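PDB 3DFF: teicoplanin pseudoaglycone deacetylases Orf2, which probably acts as a zinc-dependent deacetylase that hydrolyses the N-acetyl amide of the teicoplanin pseudoaglycone during assembly of this lipoglycopeptide antibiotic. Local coordinates for residues Ala55-His60 with Ala66-Ala71; Gly93-Ser98 with His130-Glu135; Asp138-Ile143 with Arg168-Phe173. All coordinates share one frame; numbering follows the deposited sequence.

Contact 1 (Ala55-His60 with Ala66-Ala71); sequences AAQRMH and APDDDA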
ATOM      1  N   ALA A  55      -2.110 -21.248  -4.519  1.00 21.90           N
ATOM      2  CA  ALA A  55      -1.571 -20.201  -3.633  1.00 21.98           C
ATOM      3  C   ALA A  55      -2.647 -19.181  -3.235  1.00 21.39           C
ATOM      4  O   ALA A  55      -2.755 -18.815  -2.057  1.00 21.08           O
ATOM      5  CB  ALA A  55      -0.380 -19.494  -4.298  1.00 22.61           C
ATOM      6  N   ALA A  56      -3.444 -18.747  -4.203  1.00 20.31           N
ATOM      7  CA  ALA A  56      -4.495 -17.758  -3.959  1.00 19.78           C
ATOM      8  C   ALA A  56      -5.586 -18.373  -3.079  1.00 19.11           C
ATOM      9  O   ALA A  56      -6.050 -17.739  -2.120  1.00 19.97           O
ATOM     10  CB  ALA A  56      -5.069 -17.264  -5.269  1.00 19.30           C
ATOM     11  N   GLN A  57      -5.939 -19.621  -3.366  1.00 19.12           N
ATOM     12  CA  GLN A  57      -6.910 -20.340  -2.553  1.00 19.24           C
ATOM     13  C   GLN A  57      -6.437 -20.422  -1.118  1.00 20.53           C
ATOM     14  O   GLN A  57      -7.232 -20.220  -0.211  1.00 20.52           O
ATOM     15  CB  GLN A  57      -7.169 -21.739  -3.115  1.00 19.42           C
ATOM     16  CG  GLN A  57      -7.875 -21.686  -4.439  1.00 18.90           C
ATOM     17  CD  GLN A  57      -8.115 -23.047  -5.014  1.00 22.73           C
ATOM     18  OE1 GLN A  57      -8.682 -23.919  -4.353  1.00 24.43           O
ATOM     19  NE2 GLN A  57      -7.708 -23.243  -6.263  1.00 21.66           N
ATOM     20  N   ARG A  58      -5.146 -20.690  -0.910  1.00 21.16           N
ATOM     21  CA  ARG A  58      -4.566 -20.717   0.437  0.50 22.21           C
ATOM     22  C   ARG A  58      -4.675 -19.355   1.126  1.00 21.79           C
ATOM     23  O   ARG A  58      -4.964 -19.273   2.327  1.00 22.38           O
ATOM     24  CB  ARG A  58      -3.103 -21.178   0.387  0.50 22.43           C
ATOM     25  CG  ARG A  58      -2.485 -21.433   1.753  0.50 23.68           C
ATOM     26  CD  ARG A  58      -0.996 -21.687   1.666  0.50 24.48           C
ATOM     27  NE  ARG A  58      -0.339 -21.541   2.967  0.50 28.64           N
ATOM     28  CZ  ARG A  58       0.266 -20.430   3.386  0.50 29.86           C
ATOM     29  NH1 ARG A  58       0.305 -19.352   2.612  0.50 31.85           N
ATOM     30  NH2 ARG A  58       0.840 -20.396   4.583  0.50 29.98           N
HETATM   31  N   MSE A  59      -4.444 -18.286   0.373  1.00 21.23           N
HETATM   32  CA  MSE A  59      -4.548 -16.937   0.928  0.50 20.63           C
HETATM   33  C   MSE A  59      -5.977 -16.640   1.337  1.00 20.43           C
HETATM   34  O   MSE A  59      -6.222 -16.052   2.403  1.00 20.46           O
HETATM   35  CB  MSE A  59      -4.071 -15.882  -0.072  0.50 21.18           C
HETATM   36  CG  MSE A  59      -2.563 -15.824  -0.257  0.50 21.34           C
HETATM   37 SE   MSE A  59      -1.526 -15.738   1.405  0.50 27.90          SE
HETATM   38  CE  MSE A  59      -2.749 -14.701   2.549  0.50 23.45           C
ATOM     39  N   HIS A  60      -6.919 -17.044   0.492  1.00 19.03           N
ATOM     40  CA  HIS A  60      -8.340 -16.810   0.781  1.00 18.64           C
ATOM     41  C   HIS A  60      -8.725 -17.450   2.109  1.00 19.33           C
ATOM     42  O   HIS A  60      -9.440 -16.848   2.911  1.00 18.95           O
ATOM     43  CB  HIS A  60      -9.227 -17.305  -0.355  1.00 18.38           C
ATOM     44  CG  HIS A  60      -9.018 -16.548  -1.634  1.00 17.60           C
ATOM     45  ND1 HIS A  60      -9.531 -16.961  -2.841  1.00 19.03           N
ATOM     46  CD2 HIS A  60      -8.347 -15.399  -1.883  1.00 18.67           C
ATOM     47  CE1 HIS A  60      -9.176 -16.102  -3.785  1.00 18.18           C
ATOM     48  NE2 HIS A  60      -8.472 -15.137  -3.227  1.00 17.45           N
ATOM     49  N   ALA A  66     -13.798 -18.785   1.938  1.00 22.77           N
ATOM     50  CA  ALA A  66     -13.725 -20.051   1.239  1.00 23.84           C
ATOM     51  C   ALA A  66     -12.724 -19.899   0.079  1.00 24.62           C
ATOM     52  O   ALA A  66     -12.519 -18.777  -0.405  1.00 24.65           O
ATOM     53  CB  ALA A  66     -15.085 -20.415   0.722  1.00 24.16           C
ATOM     54  N   PRO A  67     -12.103 -21.015  -0.375  1.00 24.84           N
ATOM     55  CA  PRO A  67     -11.095 -20.924  -1.441  1.00 24.96           C
ATOM     56  C   PRO A  67     -11.577 -20.182  -2.692  1.00 25.39           C
ATOM     57  O   PRO A  67     -10.801 -19.418  -3.287  1.00 25.26           O
ATOM     58  CB  PRO A  67     -10.793 -22.396  -1.773  1.00 24.72           C
ATOM     59  CG  PRO A  67     -11.109 -23.132  -0.508  1.00 25.85           C
ATOM     60  CD  PRO A  67     -12.288 -22.407   0.084  1.00 25.05           C
ATOM     61  N   ASP A  68     -12.833 -20.387  -3.090  1.00 25.56           N
ATOM     62  CA  ASP A  68     -13.324 -19.813  -4.341  1.00 26.04           C
ATOM     63  C   ASP A  68     -14.192 -18.557  -4.178  1.00 25.76           C
ATOM     64  O   ASP A  68     -14.822 -18.105  -5.141  1.00 25.56           O
ATOM     65  CB  ASP A  68     -14.067 -20.868  -5.173  1.00 27.15           C
ATOM     66  CG  ASP A  68     -13.125 -21.848  -5.860  1.00 29.59           C
ATOM     67  OD1 ASP A  68     -11.899 -21.575  -5.953  1.00 32.33           O
ATOM     68  OD2 ASP A  68     -13.629 -22.893  -6.328  1.00 32.59           O
ATOM     69  N   ASP A  69     -14.208 -17.992  -2.970  1.00 25.12           N
ATOM     70  CA  ASP A  69     -14.949 -16.752  -2.702  1.00 24.64           C
ATOM     71  C   ASP A  69     -14.396 -15.618  -3.550  1.00 24.33           C
ATOM     72  O   ASP A  69     -13.223 -15.648  -3.968  1.00 23.97           O
ATOM     73  CB  ASP A  69     -14.849 -16.358  -1.220  1.00 24.71           C
ATOM     74  CG  ASP A  69     -15.874 -17.061  -0.335  1.00 26.40           C
ATOM     75  OD1 ASP A  69     -16.801 -17.708  -0.869  1.00 28.68           O
ATOM     76  OD2 ASP A  69     -15.743 -16.966   0.909  1.00 27.53           O
ATOM     77  N   ASP A  70     -15.232 -14.607  -3.782  1.00 23.42           N
ATOM     78  CA  ASP A  70     -14.804 -13.397  -4.484  1.00 22.49           C
ATOM     79  C   ASP A  70     -14.087 -12.508  -3.473  1.00 21.96           C
ATOM     80  O   ASP A  70     -14.665 -11.563  -2.923  1.00 20.80           O
ATOM     81  CB  ASP A  70     -16.022 -12.711  -5.131  1.00 22.86           C
ATOM     82  CG  ASP A  70     -15.650 -11.511  -5.998  1.00 24.19           C
ATOM     83  OD1 ASP A  70     -14.509 -11.027  -5.927  1.00 24.46           O
ATOM     84  OD2 ASP A  70     -16.533 -11.026  -6.750  1.00 25.73           O
ATOM     85  N   ALA A  71     -12.815 -12.837  -3.232  1.00 19.98           N
ATOM     86  CA  ALA A  71     -12.013 -12.173  -2.220  1.00 20.35           C
ATOM     87  C   ALA A  71     -11.842 -10.698  -2.491  1.00 19.37           C
ATOM     88  O   ALA A  71     -11.854  -9.898  -1.562  1.00 19.67           O
ATOM     89  CB  ALA A  71     -10.657 -12.853  -2.086  1.00 20.88           C
TER
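His60 of helix 54-62 is hydrogen-bonded to the backbone of Pro67 in the short connection between helices 54-62 and 71-85, where a type I beta turn from Ala66 to Asp69 leads into the second helix. The closely packed side is built round the imidazole. His60 ND1 gives its proton to Pro67 O over 2.8 Å, almost straight at 170°. The acceptor lies close to the ring plane, yet seen from the carbonyl group the nitrogen stands well above the plane instead of on a lone pair. Ala71 CB covers one ring face in a CH-pi contact, 3.7 Å from the His60 ring centroid and only 3.4 Å from His60 NE2, and Ala56 O lies over the rim of the opposite face. The side chain reaches this slot because CG sits anti to the carbonyl carbon (chi1 -65°), beside the backbone N. With His60 NE2 hydrogen-bonded to Tyr100 OH, both ring nitrogens have partners, which should fix the rotation of the ring.

The solvent side is looser. There Gln57 crosses Pro67 at about a right angle, Gln57 OE1 resting 3.7 Å from Pro67 CB. The approach to the next residue is wider still, with Gln57 CD 4.2 Å from Asp68 OD1. The polar end of Gln57 turns instead to Tyr52 O through NE2. The turn also carries its own brace, since Ala66 N donates to Asp69 OD2 at 2.9 Å, meeting that oxygen from above the carboxylate plane.

Contact 2 (Gly93-Ser98 with His130-Glu135); sequences GRFLDS and HDLVGE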
ATOM      1  N   GLY A  93      -8.647   0.451  -8.325  1.00 17.68           N
ATOM      2  CA  GLY A  93      -7.990   0.243  -9.615  1.00 17.58           C
ATOM      3  C   GLY A  93      -8.251  -1.127 -10.225  1.00 16.90           C
ATOM      4  O   GLY A  93      -8.920  -1.975  -9.603  1.00 17.45           O
ATOM      5  N   ARG A  94      -7.702  -1.323 -11.425  1.00 17.29           N
ATOM      6  CA  ARG A  94      -8.000  -2.466 -12.281  1.00 17.85           C
ATOM      7  C   ARG A  94      -6.955  -3.580 -12.216  1.00 16.75           C
ATOM      8  O   ARG A  94      -7.139  -4.633 -12.823  1.00 16.71           O
ATOM      9  CB  ARG A  94      -8.083  -1.986 -13.748  1.00 16.99           C
ATOM     10  CG  ARG A  94      -6.757  -1.598 -14.351  1.00 18.75           C
ATOM     11  CD  ARG A  94      -6.941  -1.189 -15.814  1.00 18.75           C
ATOM     12  NE  ARG A  94      -5.836  -0.384 -16.302  1.00 20.88           N
ATOM     13  CZ  ARG A  94      -4.841  -0.816 -17.066  1.00 21.31           C
ATOM     14  NH1 ARG A  94      -4.759  -2.091 -17.456  1.00 22.88           N
ATOM     15  NH2 ARG A  94      -3.918   0.056 -17.444  1.00 25.12           N
ATOM     16  N   PHE A  95      -5.859  -3.370 -11.491  1.00 15.95           N
ATOM     17  CA  PHE A  95      -4.732  -4.302 -11.579  1.00 15.75           C
ATOM     18  C   PHE A  95      -4.883  -5.478 -10.650  1.00 15.96           C
ATOM     19  O   PHE A  95      -5.364  -5.322  -9.533  1.00 16.33           O
ATOM     20  CB  PHE A  95      -3.416  -3.565 -11.321  1.00 15.40           C
ATOM     21  CG  PHE A  95      -3.181  -2.473 -12.314  1.00 15.33           C
ATOM     22  CD1 PHE A  95      -2.647  -2.761 -13.563  1.00 17.54           C
ATOM     23  CD2 PHE A  95      -3.600  -1.168 -12.035  1.00 13.86           C
ATOM     24  CE1 PHE A  95      -2.491  -1.749 -14.523  1.00 17.24           C
ATOM     25  CE2 PHE A  95      -3.460  -0.148 -12.993  1.00 16.86           C
ATOM     26  CZ  PHE A  95      -2.876  -0.434 -14.213  1.00 16.77           C
ATOM     27  N   LEU A  96      -4.450  -6.647 -11.123  1.00 16.04           N
ATOM     28  CA  LEU A  96      -4.592  -7.858 -10.334  1.00 16.67           C
ATOM     29  C   LEU A  96      -3.469  -7.999  -9.315  1.00 15.85           C
ATOM     30  O   LEU A  96      -2.287  -7.937  -9.669  1.00 16.24           O
ATOM     31  CB  LEU A  96      -4.554  -9.081 -11.260  1.00 16.96           C
ATOM     32  CG  LEU A  96      -5.777  -9.291 -12.146  1.00 20.83           C
ATOM     33  CD1 LEU A  96      -5.527 -10.500 -13.057  1.00 21.18           C
ATOM     34  CD2 LEU A  96      -7.019  -9.495 -11.360  1.00 23.16           C
ATOM     35  N   ASP A  97      -3.860  -8.272  -8.072  1.00 16.73           N
ATOM     36  CA  ASP A  97      -2.897  -8.634  -7.037  1.00 17.99           C
ATOM     37  C   ASP A  97      -1.958  -9.736  -7.550  1.00 17.76           C
ATOM     38  O   ASP A  97      -2.377 -10.589  -8.318  1.00 17.55           O
ATOM     39  CB  ASP A  97      -3.613  -9.142  -5.796  1.00 18.63           C
ATOM     40  CG  ASP A  97      -2.650  -9.346  -4.640  1.00 22.07           C
ATOM     41  OD1 ASP A  97      -1.825 -10.293  -4.667  1.00 25.28           O
ATOM     42  OD2 ASP A  97      -2.671  -8.526  -3.733  1.00 27.46           O
ATOM     43  N   SER A  98      -0.716  -9.727  -7.084  1.00 18.22           N
ATOM     44  CA  SER A  98       0.280 -10.748  -7.467  1.00 18.54           C
ATOM     45  C   SER A  98      -0.249 -12.176  -7.381  1.00 18.49           C
ATOM     46  O   SER A  98       0.157 -13.001  -8.196  1.00 18.79           O
ATOM     47  CB  SER A  98       1.548 -10.612  -6.628  1.00 19.37           C
ATOM     48  OG  SER A  98       1.245 -10.756  -5.251  1.00 24.01           O
ATOM     49  N   HIS A 130       8.433  -4.328 -16.542  1.00 25.46           N
ATOM     50  CA  HIS A 130       8.457  -2.982 -17.134  0.50 24.88           C
ATOM     51  C   HIS A 130       7.062  -2.591 -17.628  1.00 24.58           C
ATOM     52  O   HIS A 130       6.580  -1.472 -17.392  1.00 23.96           O
ATOM     53  CB  HIS A 130       9.461  -2.971 -18.295  0.50 25.42           C
ATOM     54  CG  HIS A 130       9.543  -1.667 -19.024  0.50 26.34           C
ATOM     55  ND1 HIS A 130      10.382  -0.647 -18.633  0.50 27.79           N
ATOM     56  CD2 HIS A 130       8.902  -1.225 -20.130  0.50 28.00           C
ATOM     57  CE1 HIS A 130      10.246   0.373 -19.460  0.50 28.38           C
ATOM     58  NE2 HIS A 130       9.353   0.048 -20.378  0.50 29.33           N
ATOM     59  N   ASP A 131       6.433  -3.535 -18.329  1.00 23.53           N
ATOM     60  CA  ASP A 131       5.097  -3.338 -18.903  1.00 22.61           C
ATOM     61  C   ASP A 131       4.040  -3.053 -17.831  1.00 21.63           C
ATOM     62  O   ASP A 131       3.240  -2.117 -17.966  1.00 20.95           O
ATOM     63  CB  ASP A 131       4.691  -4.554 -19.736  1.00 23.23           C
ATOM     64  CG  ASP A 131       5.477  -4.664 -21.040  1.00 26.67           C
ATOM     65  OD1 ASP A 131       6.198  -3.706 -21.420  1.00 30.49           O
ATOM     66  OD2 ASP A 131       5.375  -5.728 -21.683  1.00 30.51           O
ATOM     67  N   LEU A 132       4.035  -3.849 -16.762  1.00 20.59           N
ATOM     68  CA  LEU A 132       3.120  -3.603 -15.662  1.00 20.32           C
ATOM     69  C   LEU A 132       3.309  -2.211 -15.052  1.00 19.44           C
ATOM     70  O   LEU A 132       2.346  -1.487 -14.877  1.00 19.11           O
ATOM     71  CB  LEU A 132       3.247  -4.686 -14.584  1.00 20.81           C
ATOM     72  CG  LEU A 132       2.432  -4.450 -13.305  1.00 21.83           C
ATOM     73  CD1 LEU A 132       0.918  -4.385 -13.549  1.00 21.86           C
ATOM     74  CD2 LEU A 132       2.777  -5.528 -12.302  1.00 23.31           C
ATOM     75  N   VAL A 133       4.553  -1.832 -14.755  1.00 19.34           N
ATOM     76  CA  VAL A 133       4.784  -0.520 -14.160  1.00 19.32           C
ATOM     77  C   VAL A 133       4.324   0.568 -15.112  1.00 19.27           C
ATOM     78  O   VAL A 133       3.710   1.550 -14.685  1.00 19.44           O
ATOM     79  CB  VAL A 133       6.254  -0.318 -13.770  1.00 19.81           C
ATOM     80  CG1 VAL A 133       6.512   1.149 -13.396  1.00 20.48           C
ATOM     81  CG2 VAL A 133       6.622  -1.265 -12.620  1.00 21.30           C
ATOM     82  N   GLY A 134       4.579   0.367 -16.400  1.00 19.38           N
ATOM     83  CA  GLY A 134       4.125   1.327 -17.415  1.00 20.16           C
ATOM     84  C   GLY A 134       2.616   1.503 -17.426  1.00 20.00           C
ATOM     85  O   GLY A 134       2.106   2.627 -17.489  1.00 21.15           O
ATOM     86  N   GLU A 135       1.887   0.393 -17.358  1.00 19.36           N
ATOM     87  CA  GLU A 135       0.434   0.446 -17.313  1.00 19.57           C
ATOM     88  C   GLU A 135      -0.064   1.152 -16.065  1.00 18.80           C
ATOM     89  O   GLU A 135      -0.978   1.960 -16.136  1.00 18.32           O
ATOM     90  CB  GLU A 135      -0.159  -0.958 -17.382  1.00 20.73           C
ATOM     91  CG  GLU A 135       0.091  -1.664 -18.715  1.00 24.40           C
ATOM     92  CD  GLU A 135      -0.915  -1.310 -19.783  1.00 32.91           C
ATOM     93  OE1 GLU A 135      -1.966  -0.710 -19.456  1.00 36.06           O
ATOM     94  OE2 GLU A 135      -0.661  -1.649 -20.961  1.00 37.53           O
TER
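Arg94 and Glu135 form a salt bridge between the loop that follows strand 89-92 and helix 126-147, in the Rossmann-like alpha/beta fold of the PIG-L deacetylases. The two side chains cross at about a right angle, and their guanidinium and carboxylate planes are 86° apart. The bond is single-pronged: Arg94 NH2 donates to Glu135 OE1 over 2.9 Å at 167°. The oxygen lies near the guanidinium plane and is approached nearly along its C-O bond. Glu135 OE1 remains 3.7 Å from Arg94 NH1. The guanidinium has a second acidic partner, Asp139, one helical turn further along, which takes NE.

Phe95 packs against the same arginine. A chi1 of 71° puts Arg94 CG between its own backbone N and carbonyl carbon, 3.8 Å above the plane of the Phe95 ring and over its centre; the extended chain then carries the guanidinium out to Glu135. There Phe95 CZ lies over the rim of one guanidinium face. The ring also meets the helix directly, with Phe95 CE1 3.8 Å from Glu135 CB and Phe95 CZ 3.6 Å from Glu135 O. The loop runs on to Asp97, which binds a second zinc in a structure of this protein, though that ion is not bound here, so the contact joins helix 126-147 to a metal-binding segment. On the apolar side the Leu132 and Phe95 side chains run past one another in opposing senses, Leu132 CD1 lying 3.9 Å from Phe95 CD1.

Contact 3 (Asp138-Ile143 with Arg168-Phe173); sequences DDIRSI and RDAALF
Two helices of the alpha/beta core, 126-147 and 162-178, which precede and follow strand 151-155, pack together where Ile140 meets Ala170 and Ala171. The CA atoms of Ile140 and Ala171 are 6.7 Å apart, a short spacing that matches the small methyl side chains on the second helix. All approaches within 4.5 Å are made by one atom of the first segment, Ile140 CD1. It comes to 3.6 Å from Ala171 N and so rests on the peptide link between the two alanines. A methyl group of each is also near, that of Ala170 with its CB 4.0 Å from Ile140 CD1. The torsions explain this reach: CG1 stands anti to the carbonyl carbon (chi1 -62°), and an almost fully extended chi2 of 167° carries CD1 straight on to the facing helix. Ile140 also packs on Tyr41 of strand 37-42 and on Ala174, so its side chain is enclosed by sheet and helix together. Nearer its start, helix 162-178 bears the zinc ligand His164, whose side chain is about 11 Å from that of Ala171.

Arg168 and Asp169 lie away from this apolar centre. Arg168 grips its neighbour side-on, NE and NH2 both donating to Asp169 OD1, NE at 3.0 Å, with that oxygen within 2° of the guanidinium plane. Arg141 instead reaches across to helix 162-178, where its NH1 pairs with Glu177 OE1, a separate polar link between the two helices.

Between the two segments themselves there is no hydrogen bond. With all three touching residues buried, this part of the helix pairing rests on van der Waals contact and the exclusion of water.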
ATOM      1  N   ASP A 138       0.425   4.798 -16.412  1.00 20.37           N
ATOM      2  CA  ASP A 138      -0.604   5.373 -17.301  1.00 21.86           C
ATOM      3  C   ASP A 138      -1.849   5.730 -16.505  1.00 21.54           C
ATOM      4  O   ASP A 138      -2.390   6.842 -16.620  1.00 21.88           O
ATOM      5  CB  ASP A 138      -0.994   4.395 -18.421  1.00 22.49           C
ATOM      6  CG  ASP A 138       0.077   4.233 -19.490  1.00 27.22           C
ATOM      7  OD1 ASP A 138       1.111   4.935 -19.458  1.00 31.54           O
ATOM      8  OD2 ASP A 138      -0.122   3.378 -20.395  1.00 32.68           O
ATOM      9  N   ASP A 139      -2.338   4.773 -15.713  1.00 20.64           N
ATOM     10  CA  ASP A 139      -3.529   4.979 -14.902  1.00 20.79           C
ATOM     11  C   ASP A 139      -3.345   6.085 -13.861  1.00 20.63           C
ATOM     12  O   ASP A 139      -4.249   6.892 -13.637  1.00 21.56           O
ATOM     13  CB  ASP A 139      -3.967   3.666 -14.239  1.00 21.08           C
ATOM     14  CG  ASP A 139      -4.705   2.758 -15.200  1.00 21.68           C
ATOM     15  OD1 ASP A 139      -4.513   2.896 -16.421  1.00 21.91           O
ATOM     16  OD2 ASP A 139      -5.492   1.924 -14.732  1.00 21.97           O
ATOM     17  N   ILE A 140      -2.175   6.141 -13.238  1.00 20.50           N
ATOM     18  CA  ILE A 140      -1.907   7.207 -12.275  1.00 19.90           C
ATOM     19  C   ILE A 140      -1.885   8.568 -12.959  1.00 21.29           C
ATOM     20  O   ILE A 140      -2.433   9.525 -12.408  1.00 21.32           O
ATOM     21  CB  ILE A 140      -0.619   6.976 -11.449  1.00 20.35           C
ATOM     22  CG1 ILE A 140      -0.752   5.699 -10.610  1.00 18.73           C
ATOM     23  CG2 ILE A 140      -0.351   8.180 -10.526  1.00 19.81           C
ATOM     24  CD1 ILE A 140       0.590   5.237 -10.013  1.00 19.66           C
ATOM     25  N   ARG A 141      -1.289   8.641 -14.151  1.00 22.22           N
ATOM     26  CA  ARG A 141      -1.284   9.898 -14.922  1.00 23.98           C
ATOM     27  C   ARG A 141      -2.698  10.365 -15.218  1.00 25.15           C
ATOM     28  O   ARG A 141      -3.009  11.549 -15.055  1.00 25.56           O
ATOM     29  CB  ARG A 141      -0.480   9.740 -16.205  1.00 23.58           C
ATOM     30  CG  ARG A 141       1.019   9.993 -15.992  1.00 25.09           C
ATOM     31  CD  ARG A 141       1.769  10.125 -17.307  1.00 30.27           C
ATOM     32  NE  ARG A 141       1.720   8.879 -18.068  1.00 33.13           N
ATOM     33  CZ  ARG A 141       2.577   7.872 -17.913  1.00 35.25           C
ATOM     34  NH1 ARG A 141       3.589   7.965 -17.059  1.00 37.71           N
ATOM     35  NH2 ARG A 141       2.442   6.775 -18.635  1.00 37.90           N
ATOM     36  N   SER A 142      -3.564   9.427 -15.589  1.00 25.99           N
ATOM     37  CA  SER A 142      -4.967   9.729 -15.870  1.00 27.30           C
ATOM     38  C   SER A 142      -5.664  10.272 -14.632  1.00 26.99           C
ATOM     39  O   SER A 142      -6.378  11.269 -14.708  1.00 27.78           O
ATOM     40  CB  SER A 142      -5.688   8.494 -16.411  1.00 27.55           C
ATOM     41  OG  SER A 142      -5.100   8.105 -17.636  1.00 31.63           O
ATOM     42  N   ILE A 143      -5.422   9.641 -13.480  1.00 26.03           N
ATOM     43  CA  ILE A 143      -6.035  10.056 -12.234  1.00 25.40           C
ATOM     44  C   ILE A 143      -5.506  11.425 -11.781  1.00 25.63           C
ATOM     45  O   ILE A 143      -6.270  12.245 -11.279  1.00 25.72           O
ATOM     46  CB  ILE A 143      -5.868   8.971 -11.136  1.00 25.69           C
ATOM     47  CG1 ILE A 143      -6.677   7.730 -11.512  1.00 24.04           C
ATOM     48  CG2 ILE A 143      -6.304   9.480  -9.775  1.00 25.07           C
ATOM     49  CD1 ILE A 143      -6.176   6.462 -10.847  1.00 23.32           C
ATOM     50  N   ARG A 168       5.074   2.001  -6.256  1.00 15.90           N
ATOM     51  CA  ARG A 168       5.960   3.091  -5.903  1.00 15.64           C
ATOM     52  C   ARG A 168       6.622   3.636  -7.156  1.00 16.53           C
ATOM     53  O   ARG A 168       6.588   4.845  -7.401  1.00 16.62           O
ATOM     54  CB  ARG A 168       7.001   2.630  -4.884  1.00 15.76           C
ATOM     55  CG  ARG A 168       8.067   3.697  -4.579  1.00 17.12           C
ATOM     56  CD  ARG A 168       9.316   3.067  -3.998  1.00 16.79           C
ATOM     57  NE  ARG A 168       9.981   2.188  -4.967  1.00 18.22           N
ATOM     58  CZ  ARG A 168      10.841   1.228  -4.642  1.00 20.09           C
ATOM     59  NH1 ARG A 168      11.153   0.985  -3.366  1.00 20.12           N
ATOM     60  NH2 ARG A 168      11.372   0.482  -5.598  1.00 20.82           N
ATOM     61  N   ASP A 169       7.190   2.742  -7.962  1.00 16.06           N
ATOM     62  CA  ASP A 169       7.919   3.152  -9.171  1.00 16.83           C
ATOM     63  C   ASP A 169       6.957   3.864 -10.135  1.00 16.64           C
ATOM     64  O   ASP A 169       7.258   4.947 -10.625  1.00 17.42           O
ATOM     65  CB  ASP A 169       8.596   1.950  -9.841  1.00 16.55           C
ATOM     66  CG  ASP A 169       9.744   1.375  -9.006  1.00 19.50           C
ATOM     67  OD1 ASP A 169      10.084   1.929  -7.929  1.00 19.27           O
ATOM     68  OD2 ASP A 169      10.356   0.383  -9.449  1.00 22.32           O
ATOM     69  N   ALA A 170       5.799   3.268 -10.383  1.00 16.36           N
ATOM     70  CA  ALA A 170       4.804   3.892 -11.281  1.00 16.67           C
ATOM     71  C   ALA A 170       4.408   5.291 -10.785  1.00 17.10           C
ATOM     72  O   ALA A 170       4.298   6.229 -11.579  1.00 18.04           O
ATOM     73  CB  ALA A 170       3.575   3.031 -11.385  1.00 17.47           C
ATOM     74  N   ALA A 171       4.178   5.426  -9.481  1.00 17.16           N
ATOM     75  CA  ALA A 171       3.851   6.747  -8.906  1.00 17.65           C
ATOM     76  C   ALA A 171       4.995   7.760  -9.083  1.00 18.74           C
ATOM     77  O   ALA A 171       4.735   8.943  -9.369  1.00 19.51           O
ATOM     78  CB  ALA A 171       3.459   6.631  -7.429  1.00 16.91           C
ATOM     79  N   LEU A 172       6.240   7.311  -8.925  1.00 17.97           N
ATOM     80  CA  LEU A 172       7.408   8.197  -9.097  1.00 18.70           C
ATOM     81  C   LEU A 172       7.466   8.683 -10.544  1.00 19.11           C
ATOM     82  O   LEU A 172       7.635   9.885 -10.797  1.00 20.40           O
ATOM     83  CB  LEU A 172       8.702   7.498  -8.706  1.00 19.32           C
ATOM     84  CG  LEU A 172       8.830   7.214  -7.201  1.00 19.59           C
ATOM     85  CD1 LEU A 172      10.189   6.543  -6.931  1.00 18.09           C
ATOM     86  CD2 LEU A 172       8.684   8.453  -6.319  1.00 20.49           C
ATOM     87  N   PHE A 173       7.302   7.758 -11.487  1.00 19.47           N
ATOM     88  CA  PHE A 173       7.344   8.117 -12.904  1.00 20.33           C
ATOM     89  C   PHE A 173       6.216   9.080 -13.265  1.00 20.99           C
ATOM     90  O   PHE A 173       6.457  10.100 -13.937  1.00 21.37           O
ATOM     91  CB  PHE A 173       7.295   6.868 -13.801  1.00 20.40           C
ATOM     92  CG  PHE A 173       8.426   5.895 -13.571  1.00 20.81           C
ATOM     93  CD1 PHE A 173       9.682   6.327 -13.156  1.00 23.29           C
ATOM     94  CD2 PHE A 173       8.238   4.528 -13.804  1.00 21.59           C
ATOM     95  CE1 PHE A 173      10.720   5.419 -12.957  1.00 22.41           C
ATOM     96  CE2 PHE A 173       9.268   3.623 -13.604  1.00 21.69           C
ATOM     97  CZ  PHE A 173      10.513   4.067 -13.173  1.00 22.33           C
TER

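From the N terminus, contact 1 comes first and closes a short connection of five residues between helix 54-62 and the start of helix 71-85. Contact 2 then closes a span of 31 residues, bringing the loop after strand 89-92 to helix 126-147. Contact 3 follows, with 24 residues including strand 151-155 between its segments. The three run in series, neither nested nor crossed. Contact 1 stands apart, its centre about 21 Å from that of contact 2. Contacts 2 and 3, with centres about 10 Å apart, meet on helix 126-147, which thereby ties loop 93-98 and helix 162-178 to one element.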